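Putative mandelate racemase/muconate lactonizing enzyme (Bordetella bronchiseptica, PDB 3DDM) is of unknown function but belongs to the mandelate racemase/muconate lactonizing enzyme family of the enolase superfamily, with a modified TIM-barrel domain. Local coordinates at residues 171-176 / 199-204; 227-232 / 304-309. The protein carries 1 engineered substitution. All coordinates share one frame; numbering follows the deposited sequence.

Contact 1: residues 171-176 / 199-204; sequences YRAFKL and ATPLMA
F174, K175 and L176 pair in parallel with L202, M203 and A204, joining two neighbouring strands of the barrel as the two arms of a beta-alpha-beta unit whose helix is 182-196. Three backbone hydrogen bonds zip the pair: F174 N gives to P201 O (3.2 Å), M203 N to F174 O (2.8 Å) and L176 N to M203 O (3.1 Å). K175 and M203 turn their side chains to the barrel interior. There they cross at about a right angle, with K175 CG lying 3.7 Å from M203 CB. NZ of K175 then leads away to a salt bridge with E231 and a hydrogen bond with Y150. F174, L176, L202 and A204 share the opposite face, where helix 182-196 packs on F174, L176 and L202. CG of L202 stands anti to the backbone N (chi1 -176°); the end of the side chain comes nearer the partner strand, where CD1 meets CD1 of L176 at 3.8 Å. At the start of the pair, T200 CG2 reaches the edge of the F174 ring, in its plane, 3.8 Å from CE2. The chemistry is thus two-sided: mainly apolar side chains pack strand against helix, whereas the inner face carries the lysine amine into a polar network in the barrel.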
ATOM      1  N   TYR A 171      20.552  24.087  17.770  1.00 47.04           N
ATOM      2  CA  TYR A 171      19.554  24.357  16.748  1.00 46.20           C
ATOM      3  C   TYR A 171      19.102  25.811  16.684  1.00 47.36           C
ATOM      4  O   TYR A 171      18.804  26.421  17.708  1.00 48.78           O
ATOM      5  CB  TYR A 171      18.359  23.440  16.974  1.00 45.00           C
ATOM      6  CG  TYR A 171      18.659  22.020  16.584  1.00 44.76           C
ATOM      7  CD1 TYR A 171      18.718  21.653  15.243  1.00 43.39           C
ATOM      8  CD2 TYR A 171      18.957  21.058  17.546  1.00 45.70           C
ATOM      9  CE1 TYR A 171      19.071  20.370  14.861  1.00 43.55           C
ATOM     10  CE2 TYR A 171      19.318  19.768  17.177  1.00 45.50           C
ATOM     11  CZ  TYR A 171      19.377  19.433  15.830  1.00 44.31           C
ATOM     12  OH  TYR A 171      19.784  18.180  15.442  1.00 43.03           O
ATOM     13  N   ARG A 172      19.050  26.358  15.468  1.00 47.37           N
ATOM     14  CA  ARG A 172      18.640  27.742  15.257  1.00 47.20           C
ATOM     15  C   ARG A 172      17.357  27.868  14.411  1.00 47.37           C
ATOM     16  O   ARG A 172      17.077  28.928  13.847  1.00 47.74           O
ATOM     17  CB  ARG A 172      19.785  28.533  14.605  1.00 48.12           C
ATOM     18  CG  ARG A 172      21.054  28.614  15.449  1.00 49.31           C
ATOM     19  CD  ARG A 172      20.823  29.417  16.728  1.00 52.71           C
ATOM     20  NE  ARG A 172      21.899  29.251  17.710  1.00 55.23           N
ATOM     21  CZ  ARG A 172      21.899  28.349  18.691  1.00 56.23           C
ATOM     22  NH1 ARG A 172      20.881  27.512  18.850  1.00 55.70           N
ATOM     23  NH2 ARG A 172      22.926  28.283  19.527  1.00 58.18           N
ATOM     24  N   ALA A 173      16.589  26.783  14.327  1.00 45.62           N
ATOM     25  CA  ALA A 173      15.324  26.751  13.583  1.00 44.61           C
ATOM     26  C   ALA A 173      14.495  25.610  14.174  1.00 44.09           C
ATOM     27  O   ALA A 173      15.036  24.564  14.532  1.00 42.72           O
ATOM     28  CB  ALA A 173      15.573  26.521  12.097  1.00 44.60           C
ATOM     29  N   PHE A 174      13.184  25.812  14.279  1.00 44.01           N
ATOM     30  CA  PHE A 174      12.315  24.804  14.884  1.00 44.25           C
ATOM     31  C   PHE A 174      10.971  24.617  14.179  1.00 45.16           C
ATOM     32  O   PHE A 174      10.443  25.551  13.573  1.00 44.17           O
ATOM     33  CB  PHE A 174      12.066  25.187  16.350  1.00 42.25           C
ATOM     34  CG  PHE A 174      13.317  25.575  17.089  1.00 40.35           C
ATOM     35  CD1 PHE A 174      14.049  24.626  17.801  1.00 40.22           C
ATOM     36  CD2 PHE A 174      13.819  26.870  16.991  1.00 38.05           C
ATOM     37  CE1 PHE A 174      15.269  24.960  18.399  1.00 39.28           C
ATOM     38  CE2 PHE A 174      15.038  27.212  17.582  1.00 38.80           C
ATOM     39  CZ  PHE A 174      15.766  26.259  18.285  1.00 37.19           C
ATOM     40  N   LYS A 175      10.438  23.396  14.256  1.00 45.45           N
ATOM     41  CA  LYS A 175       9.141  23.075  13.676  1.00 45.93           C
ATOM     42  C   LYS A 175       8.257  22.443  14.746  1.00 47.43           C
ATOM     43  O   LYS A 175       8.641  21.457  15.372  1.00 46.17           O
ATOM     44  CB  LYS A 175       9.271  22.116  12.488  1.00 45.55           C
ATOM     45  CG  LYS A 175       7.932  21.878  11.762  1.00 45.21           C
ATOM     46  CD  LYS A 175       8.081  21.178  10.406  1.00 43.59           C
ATOM     47  CE  LYS A 175       8.493  19.731  10.547  1.00 44.01           C
ATOM     48  NZ  LYS A 175       8.699  19.073   9.229  1.00 44.02           N
ATOM     49  N   LEU A 176       7.078  23.031  14.945  1.00 49.41           N
ATOM     50  CA  LEU A 176       6.100  22.570  15.928  1.00 51.67           C
ATOM     51  C   LEU A 176       5.016  21.685  15.317  1.00 52.32           C
ATOM     52  O   LEU A 176       4.650  21.846  14.153  1.00 52.14           O
ATOM     53  CB  LEU A 176       5.410  23.768  16.583  1.00 54.58           C
ATOM     54  CG  LEU A 176       6.090  24.557  17.703  1.00 58.29           C
ATOM     55  CD1 LEU A 176       7.603  24.628  17.493  1.00 60.18           C
ATOM     56  CD2 LEU A 176       5.470  25.947  17.750  1.00 56.94           C
ATOM     57  N   ALA A 199      14.140  36.710  14.636  1.00 56.68           N
ATOM     58  CA  ALA A 199      15.000  36.349  13.521  1.00 55.83           C
ATOM     59  C   ALA A 199      15.060  34.833  13.332  1.00 54.58           C
ATOM     60  O   ALA A 199      15.457  34.352  12.274  1.00 55.10           O
ATOM     61  CB  ALA A 199      16.403  36.913  13.738  1.00 55.27           C
ATOM     62  N   THR A 200      14.650  34.088  14.354  1.00 53.12           N
ATOM     63  CA  THR A 200      14.684  32.629  14.308  1.00 51.52           C
ATOM     64  C   THR A 200      13.547  32.014  13.491  1.00 49.77           C
ATOM     65  O   THR A 200      12.368  32.284  13.738  1.00 49.88           O
ATOM     66  CB  THR A 200      14.638  32.034  15.742  1.00 53.58           C
ATOM     67  OG1 THR A 200      15.708  32.583  16.524  1.00 53.80           O
ATOM     68  CG2 THR A 200      14.776  30.511  15.699  1.00 52.46           C
ATOM     69  N   PRO A 201      13.893  31.174  12.502  1.00 46.78           N
ATOM     70  CA  PRO A 201      12.939  30.492  11.625  1.00 45.63           C
ATOM     71  C   PRO A 201      12.019  29.551  12.406  1.00 45.81           C
ATOM     72  O   PRO A 201      12.492  28.673  13.122  1.00 46.74           O
ATOM     73  CB  PRO A 201      13.845  29.720  10.670  1.00 45.44           C
ATOM     74  CG  PRO A 201      15.071  30.543  10.626  1.00 45.02           C
ATOM     75  CD  PRO A 201      15.271  30.912  12.062  1.00 45.02           C
ATOM     76  N   LEU A 202      10.710  29.733  12.265  1.00 46.03           N
ATOM     77  CA  LEU A 202       9.744  28.883  12.955  1.00 44.42           C
ATOM     78  C   LEU A 202       8.762  28.281  11.945  1.00 44.43           C
ATOM     79  O   LEU A 202       8.235  28.978  11.076  1.00 43.00           O
ATOM     80  CB  LEU A 202       8.985  29.685  14.023  1.00 43.92           C
ATOM     81  CG  LEU A 202       7.994  28.899  14.893  1.00 45.33           C
ATOM     82  CD1 LEU A 202       8.704  27.737  15.557  1.00 46.57           C
ATOM     83  CD2 LEU A 202       7.385  29.806  15.946  1.00 45.76           C
ATOM     84  N   MET A 203       8.529  26.976  12.062  1.00 43.46           N
ATOM     85  CA  MET A 203       7.628  26.269  11.162  1.00 41.93           C
ATOM     86  C   MET A 203       6.540  25.533  11.953  1.00 42.72           C
ATOM     87  O   MET A 203       6.596  25.472  13.180  1.00 43.33           O
ATOM     88  CB  MET A 203       8.427  25.275  10.303  1.00 39.47           C
ATOM     89  CG  MET A 203       9.523  25.913   9.450  1.00 38.53           C
ATOM     90  SD  MET A 203      11.016  26.489  10.354  1.00 34.39           S
ATOM     91  CE  MET A 203      12.213  25.531   9.575  1.00 34.83           C
ATOM     92  N   ALA A 204       5.549  24.989  11.244  1.00 42.92           N
ATOM     93  CA  ALA A 204       4.451  24.251  11.868  1.00 43.35           C
ATOM     94  C   ALA A 204       3.977  23.128  10.949  1.00 43.63           C
ATOM     95  O   ALA A 204       3.801  23.324   9.746  1.00 42.30           O
ATOM     96  CB  ALA A 204       3.296  25.189  12.186  1.00 43.12           C
TER

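Contact 2: residues 227-232 / 304-309; sequences LDWLEE and RYCPHY
W229 pushes its indole into the barrel interior and meets R304 and C306 on a strand that is not its neighbour in the sheet, so the contact is made by side chains alone. Its CG sits between the backbone N and the carbonyl carbon (chi1 79°), the crowded position. The six-membered ring provides the atoms that touch R304 and C306. That ring and the R304 guanidinium stand steeply to each other, their planes 78° apart: CZ3 of W229 lies over one guanidinium face, offset toward the rim, and R304 NH1 comes in at the edge of the indole, 3.9 Å from CE3. The same NH1 forms a salt bridge with D228 OD2, its hydrogen bond weak (3.4 Å), with the carboxylate at the guanidinium edge, while NH2 is held by P332 O. Next along, C306 CB packs 3.7 Å from W229 CH2, and its SG makes an oblique sulfur-aromatic contact, 4.6 Å from the centroid of the six-membered ring. Further toward the C-terminal ends of the strands, E231 and H308 meet tip to tip with carboxylate and imidazole almost coplanar, OE2 lying 3.5 Å from NE2. The other oxygen of E231, OE1, accepts from Q279 NE2 and, weakly, from W229 NE1 (3.4 Å). The D228-R304 pair lies at the N-terminal ends of the strands, and E231 with H308 toward the C-terminal ends, where enolase-superfamily members place the active site in their TIM barrel.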
ATOM      1  N   LEU A 227       5.506  32.296  10.720  1.00 52.22           N
ATOM      2  CA  LEU A 227       6.063  31.005  10.336  1.00 49.95           C
ATOM      3  C   LEU A 227       6.688  31.038   8.945  1.00 48.46           C
ATOM      4  O   LEU A 227       6.269  31.812   8.092  1.00 49.07           O
ATOM      5  CB  LEU A 227       4.969  29.937  10.382  1.00 49.11           C
ATOM      6  CG  LEU A 227       4.225  29.800  11.713  1.00 50.33           C
ATOM      7  CD1 LEU A 227       3.196  28.697  11.592  1.00 51.28           C
ATOM      8  CD2 LEU A 227       5.199  29.483  12.841  1.00 49.80           C
ATOM      9  N   ASP A 228       7.698  30.203   8.724  1.00 47.21           N
ATOM     10  CA  ASP A 228       8.358  30.128   7.427  1.00 46.08           C
ATOM     11  C   ASP A 228       7.507  29.302   6.479  1.00 45.43           C
ATOM     12  O   ASP A 228       7.586  29.466   5.263  1.00 43.61           O
ATOM     13  CB  ASP A 228       9.741  29.489   7.559  1.00 48.00           C
ATOM     14  CG  ASP A 228      10.825  30.499   7.880  1.00 49.54           C
ATOM     15  OD1 ASP A 228      10.556  31.426   8.686  1.00 52.12           O
ATOM     16  OD2 ASP A 228      11.944  30.355   7.337  1.00 47.80           O
ATOM     17  N   TRP A 229       6.715  28.395   7.044  1.00 45.36           N
ATOM     18  CA  TRP A 229       5.821  27.559   6.253  1.00 47.30           C
ATOM     19  C   TRP A 229       4.897  26.706   7.126  1.00 49.07           C
ATOM     20  O   TRP A 229       5.218  26.390   8.277  1.00 49.35           O
ATOM     21  CB  TRP A 229       6.618  26.668   5.288  1.00 46.41           C
ATOM     22  CG  TRP A 229       7.249  25.436   5.887  1.00 47.33           C
ATOM     23  CD1 TRP A 229       6.603  24.338   6.395  1.00 46.70           C
ATOM     24  CD2 TRP A 229       8.651  25.144   5.961  1.00 48.97           C
ATOM     25  NE1 TRP A 229       7.518  23.378   6.773  1.00 46.54           N
ATOM     26  CE2 TRP A 229       8.780  23.845   6.519  1.00 47.47           C
ATOM     27  CE3 TRP A 229       9.814  25.852   5.609  1.00 48.67           C
ATOM     28  CZ2 TRP A 229      10.021  23.243   6.733  1.00 46.53           C
ATOM     29  CZ3 TRP A 229      11.050  25.251   5.821  1.00 47.56           C
ATOM     30  CH2 TRP A 229      11.141  23.957   6.380  1.00 48.61           C
ATOM     31  N   LEU A 230       3.739  26.359   6.568  1.00 48.46           N
ATOM     32  CA  LEU A 230       2.746  25.539   7.254  1.00 47.77           C
ATOM     33  C   LEU A 230       2.784  24.190   6.531  1.00 46.97           C
ATOM     34  O   LEU A 230       2.438  24.093   5.351  1.00 46.26           O
ATOM     35  CB  LEU A 230       1.367  26.184   7.116  1.00 49.94           C
ATOM     36  CG  LEU A 230       0.373  26.046   8.266  1.00 51.77           C
ATOM     37  CD1 LEU A 230      -0.950  26.709   7.875  1.00 52.21           C
ATOM     38  CD2 LEU A 230       0.172  24.578   8.590  1.00 52.38           C
ATOM     39  N   GLU A 231       3.211  23.148   7.236  1.00 44.74           N
ATOM     40  CA  GLU A 231       3.337  21.839   6.613  1.00 42.77           C
ATOM     41  C   GLU A 231       2.118  20.927   6.690  1.00 41.13           C
ATOM     42  O   GLU A 231       1.509  20.758   7.744  1.00 40.43           O
ATOM     43  CB  GLU A 231       4.548  21.118   7.188  1.00 41.20           C
ATOM     44  CG  GLU A 231       4.984  19.956   6.354  1.00 42.16           C
ATOM     45  CD  GLU A 231       6.199  19.278   6.922  1.00 45.27           C
ATOM     46  OE1 GLU A 231       7.230  19.968   7.103  1.00 47.09           O
ATOM     47  OE2 GLU A 231       6.122  18.057   7.186  1.00 46.68           O
ATOM     48  N   GLU A 232       1.790  20.341   5.544  1.00 39.36           N
ATOM     49  CA  GLU A 232       0.665  19.432   5.385  1.00 39.28           C
ATOM     50  C   GLU A 232      -0.621  19.826   6.137  1.00 38.35           C
ATOM     51  O   GLU A 232      -1.173  19.028   6.899  1.00 36.60           O
ATOM     52  CB  GLU A 232       1.087  18.011   5.784  1.00 40.27           C
ATOM     53  CG  GLU A 232       2.235  17.432   4.963  1.00 40.75           C
ATOM     54  CD  GLU A 232       2.089  15.931   4.730  1.00 42.94           C
ATOM     55  OE1 GLU A 232       2.014  15.518   3.554  1.00 44.85           O
ATOM     56  OE2 GLU A 232       2.045  15.161   5.715  1.00 44.79           O
ATOM     57  N   ARG A 304      11.263  26.703  -2.546  1.00 45.41           N
ATOM     58  CA  ARG A 304      12.211  26.139  -1.577  1.00 44.66           C
ATOM     59  C   ARG A 304      12.171  24.618  -1.517  1.00 44.46           C
ATOM     60  O   ARG A 304      11.099  24.011  -1.579  1.00 45.33           O
ATOM     61  CB  ARG A 304      11.928  26.624  -0.153  1.00 45.38           C
ATOM     62  CG  ARG A 304      11.988  28.103   0.082  1.00 47.97           C
ATOM     63  CD  ARG A 304      11.796  28.399   1.560  1.00 49.17           C
ATOM     64  NE  ARG A 304      12.901  27.889   2.366  1.00 52.38           N
ATOM     65  CZ  ARG A 304      13.013  28.073   3.680  1.00 54.44           C
ATOM     66  NH1 ARG A 304      12.079  28.752   4.339  1.00 54.20           N
ATOM     67  NH2 ARG A 304      14.067  27.596   4.335  1.00 52.44           N
ATOM     68  N   TYR A 305      13.344  24.017  -1.377  1.00 42.84           N
ATOM     69  CA  TYR A 305      13.465  22.577  -1.230  1.00 42.08           C
ATOM     70  C   TYR A 305      14.024  22.343   0.172  1.00 43.86           C
ATOM     71  O   TYR A 305      15.212  22.552   0.423  1.00 45.44           O
ATOM     72  CB  TYR A 305      14.417  21.997  -2.269  1.00 40.09           C
ATOM     73  CG  TYR A 305      14.941  20.632  -1.888  1.00 39.83           C
ATOM     74  CD1 TYR A 305      14.064  19.588  -1.582  1.00 39.45           C
ATOM     75  CD2 TYR A 305      16.313  20.383  -1.827  1.00 38.47           C
ATOM     76  CE1 TYR A 305      14.541  18.320  -1.227  1.00 39.10           C
ATOM     77  CE2 TYR A 305      16.804  19.116  -1.473  1.00 39.70           C
ATOM     78  CZ  TYR A 305      15.911  18.089  -1.178  1.00 40.37           C
ATOM     79  OH  TYR A 305      16.382  16.828  -0.862  1.00 40.34           O
ATOM     80  N   CYS A 306      13.162  21.931   1.094  1.00 45.15           N
ATOM     81  CA  CYS A 306      13.578  21.683   2.469  1.00 45.05           C
ATOM     82  C   CYS A 306      13.235  20.275   2.907  1.00 44.45           C
ATOM     83  O   CYS A 306      12.131  20.017   3.387  1.00 46.19           O
ATOM     84  CB  CYS A 306      12.911  22.679   3.414  1.00 43.36           C
ATOM     85  SG  CYS A 306      13.406  24.382   3.121  1.00 50.48           S
ATOM     86  N   PRO A 307      14.181  19.341   2.751  1.00 44.21           N
ATOM     87  CA  PRO A 307      13.951  17.947   3.145  1.00 44.56           C
ATOM     88  C   PRO A 307      14.037  17.749   4.666  1.00 45.12           C
ATOM     89  O   PRO A 307      14.499  18.626   5.402  1.00 43.51           O
ATOM     90  CB  PRO A 307      15.060  17.199   2.398  1.00 43.24           C
ATOM     91  CG  PRO A 307      16.194  18.171   2.438  1.00 42.44           C
ATOM     92  CD  PRO A 307      15.521  19.515   2.155  1.00 43.40           C
ATOM     93  N   HIS A 308      13.574  16.599   5.129  1.00 46.89           N
ATOM     94  CA  HIS A 308      13.625  16.265   6.545  1.00 49.98           C
ATOM     95  C   HIS A 308      13.486  14.765   6.652  1.00 49.05           C
ATOM     96  O   HIS A 308      12.718  14.155   5.917  1.00 50.07           O
ATOM     97  CB  HIS A 308      12.499  16.959   7.341  1.00 54.84           C
ATOM     98  CG  HIS A 308      11.115  16.569   6.916  1.00 60.66           C
ATOM     99  ND1 HIS A 308      10.617  15.293   7.075  1.00 63.07           N
ATOM    100  CD2 HIS A 308      10.130  17.286   6.320  1.00 62.92           C
ATOM    101  CE1 HIS A 308       9.387  15.240   6.592  1.00 64.62           C
ATOM    102  NE2 HIS A 308       9.068  16.436   6.128  1.00 63.23           N
ATOM    103  N   TYR A 309      14.250  14.164   7.551  1.00 47.87           N
ATOM    104  CA  TYR A 309      14.175  12.729   7.730  1.00 46.21           C
ATOM    105  C   TYR A 309      14.013  12.412   9.217  1.00 46.51           C
ATOM    106  O   TYR A 309      14.850  12.801  10.044  1.00 48.15           O
ATOM    107  CB  TYR A 309      15.430  12.050   7.158  1.00 43.48           C
ATOM    108  CG  TYR A 309      15.221  10.575   7.007  1.00 42.22           C
ATOM    109  CD1 TYR A 309      14.251  10.087   6.132  1.00 42.41           C
ATOM    110  CD2 TYR A 309      15.850   9.675   7.858  1.00 41.14           C
ATOM    111  CE1 TYR A 309      13.889   8.742   6.129  1.00 41.65           C
ATOM    112  CE2 TYR A 309      15.502   8.328   7.858  1.00 41.75           C
ATOM    113  CZ  TYR A 309      14.510   7.871   6.999  1.00 41.57           C
ATOM    114  OH  TYR A 309      14.086   6.568   7.064  1.00 39.71           O
TER

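How the contacts relate
From the N terminus, the chain passes through the separate antiparallel sheet of strands 14-23, 37-46 and 52-56 before the barrel begins with strand 146-154. Contact 1 then closes a short loop, through helix 182-196, between adjacent strands in the wall. Contact 2 opens only afterwards and closes a longer one, passing strands 254-256 and 275-278 before 304-309 comes back to face 227-232 across the interior. The two are in series, neither nested nor crossed. They meet where strands 202-205 and 229-231 run side by side: L202 O with D228 N (2.7 Å) and A204 O with E231 N (2.6 Å) are probable hydrogen bonds.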